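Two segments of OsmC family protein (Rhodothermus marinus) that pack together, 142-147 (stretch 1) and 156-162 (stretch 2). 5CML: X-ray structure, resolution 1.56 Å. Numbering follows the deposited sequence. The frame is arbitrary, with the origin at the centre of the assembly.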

# COMPACT_ATOMS: atom_id res chain seq x y z
N HIS A 142 -10.09 -2.94 -15.07
CA HIS A 142 -9.24 -3.76 -15.93
C HIS A 142 -8.74 -5.01 -15.20
O HIS A 142 -8.49 -6.05 -15.82
N LEU A 143 -8.59 -4.89 -13.89
CA LEU A 143 -7.99 -5.94 -13.04
C LEU A 143 -8.99 -6.91 -12.40
O LEU A 143 -8.58 -7.94 -11.87
N LEU A 144 -10.28 -6.56 -12.44
CA LEU A 144 -11.28 -7.18 -11.57
C LEU A 144 -12.47 -7.72 -12.33
O LEU A 144 -12.83 -7.17 -13.37
N ARG A 145 -13.09 -8.77 -11.80
CA ARG A 145 -14.39 -9.24 -12.27
C ARG A 145 -15.23 -9.74 -11.08
O ARG A 145 -14.69 -10.18 -10.07
N PRO A 146 -16.57 -9.65 -11.16
CA PRO A 146 -17.37 -10.17 -10.04
C PRO A 146 -17.09 -11.66 -9.76
O PRO A 146 -16.95 -12.46 -10.69
N ALA A 147 -16.99 -12.01 -8.48
CA ALA A 147 -16.88 -13.41 -8.09
C ALA A 147 -18.27 -14.02 -8.05
O ALA A 147 -19.27 -13.30 -7.99
N GLU A 156 -18.30 -10.07 -3.53
CA GLU A 156 -16.84 -10.08 -3.71
C GLU A 156 -16.46 -10.05 -5.20
O GLU A 156 -17.31 -10.20 -6.07
N ALA A 157 -15.19 -9.81 -5.47
CA ALA A 157 -14.69 -9.74 -6.84
C ALA A 157 -13.36 -10.48 -6.94
O ALA A 157 -12.66 -10.60 -5.92
N VAL A 158 -13.02 -10.98 -8.13
CA VAL A 158 -11.74 -11.65 -8.36
C VAL A 158 -10.75 -10.73 -9.10
O VAL A 158 -11.07 -10.17 -10.14
N VAL A 159 -9.55 -10.60 -8.53
CA VAL A 159 -8.53 -9.68 -9.01
C VAL A 159 -7.41 -10.47 -9.68
O VAL A 159 -6.98 -11.50 -9.18
N ASP A 160 -6.92 -9.94 -10.80
CA ASP A 160 -5.80 -10.53 -11.53
C ASP A 160 -4.72 -9.46 -11.73
O ASP A 160 -4.94 -8.47 -12.42
N LEU A 161 -3.59 -9.64 -11.05
CA LEU A 161 -2.43 -8.75 -11.20
C LEU A 161 -1.28 -9.46 -11.91
O LEU A 161 -0.12 -9.04 -11.83
N GLY A 162 -1.61 -10.54 -12.61
CA GLY A 162 -0.63 -11.26 -13.41
C GLY A 162 0.10 -12.36 -12.66
O GLY A 162 1.00 -12.99 -13.21

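Neighbouring antiparallel strands illustrate how a backbone ladder sets the stage and side chains then sort themselves by face. Here Arg-145 and Val-158 form a hydrogen-bonded pair, Arg-145 N to Val-158 O at 3.0 Å and Val-158 N to Arg-145 O at 2.7 Å, and, as directly opposed residues, they send their side chains to the same face of the sheet. These two residues have the most surface covered by the opposing stretch. Arg-145, with chi1 at 25°, between the standard wells, and chi2 m, brings its end back over stretch 2. There NH2 meets Asp-160 OD2 at 2.9 Å in a salt bridge whose hydrogen bond is weak, the angle at the proton being only 126°, while Asp-160 CB lies over one face of the guanidinium. Asp-160, a t rotamer, uses its other oxygen locally: OD1 accepts from Gly-162 N at 2.9 Å. Val-158, also t, sets CG2 3.8 Å from CB of Ala-147, whose CA-to-CB bond points toward stretch 2.

The other face is apolar. Leu-144 (m, p) places CD1 3.5 Å from CG2 of Val-159 (t). Beyond this pair, Leu-143 (m, t), itself well covered, reaches Leu-161 (m, t) through a CD1 to CD2 contact of 3.8 Å. The face of Arg-145 and Val-158 thus combines a salt bridge with an aliphatic contact, while the contacts around Leu-144 and Val-159 are aliphatic.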

# COMPACT_ATOMS: atom_id res chain seq x y z
CB HIS A 142 -8.07 -2.92 -16.44
CG HIS A 142 -7.20 -3.64 -17.41
ND1 HIS A 142 -5.93 -4.07 -17.10
CD2 HIS A 142 -7.42 -4.01 -18.70
CE1 HIS A 142 -5.40 -4.68 -18.15
NE2 HIS A 142 -6.28 -4.65 -19.13
CB LEU A 143 -7.19 -5.29 -11.91
CG LEU A 143 -6.20 -4.20 -12.29
CD1 LEU A 143 -5.63 -3.56 -11.03
CD2 LEU A 143 -5.08 -4.72 -13.18
CB LEU A 144 -11.82 -6.17 -10.56
CG LEU A 144 -11.10 -5.99 -9.22
CD1 LEU A 144 -9.63 -5.69 -9.41
CD2 LEU A 144 -11.77 -4.87 -8.45
CB ARG A 145 -14.22 -10.33 -13.35
CG ARG A 145 -12.91 -11.14 -13.31
CD ARG A 145 -11.74 -10.46 -14.07
NE ARG A 145 -10.60 -11.35 -14.36
CZ ARG A 145 -9.46 -10.94 -14.91
NH1 ARG A 145 -9.30 -9.65 -15.21
NH2 ARG A 145 -8.46 -11.79 -15.16
CB PRO A 146 -18.81 -9.96 -10.51
CG PRO A 146 -18.73 -8.77 -11.42
CD PRO A 146 -17.40 -8.90 -12.13
CB ALA A 147 -16.20 -13.53 -6.74
CB GLU A 156 -16.23 -11.29 -3.00
CG GLU A 156 -16.58 -11.29 -1.50
CD GLU A 156 -15.76 -12.27 -0.66
OE1 GLU A 156 -14.97 -13.04 -1.22
OE2 GLU A 156 -15.93 -12.26 0.58
CB ALA A 157 -14.53 -8.28 -7.27
CB VAL A 158 -11.92 -12.95 -9.16
CG1 VAL A 158 -10.56 -13.62 -9.47
CG2 VAL A 158 -12.81 -13.93 -8.41
CB VAL A 159 -7.91 -8.85 -7.86
CG1 VAL A 159 -6.92 -7.82 -8.39
CG2 VAL A 159 -8.99 -8.17 -7.04
CB ASP A 160 -6.31 -11.08 -12.87
CG ASP A 160 -5.21 -11.68 -13.74
OD1 ASP A 160 -4.06 -11.88 -13.28
OD2 ASP A 160 -5.53 -11.97 -14.90
CB LEU A 161 -1.95 -8.26 -9.84
CG LEU A 161 -2.98 -7.58 -8.94
CD1 LEU A 161 -2.25 -7.20 -7.68
CD2 LEU A 161 -3.57 -6.37 -9.64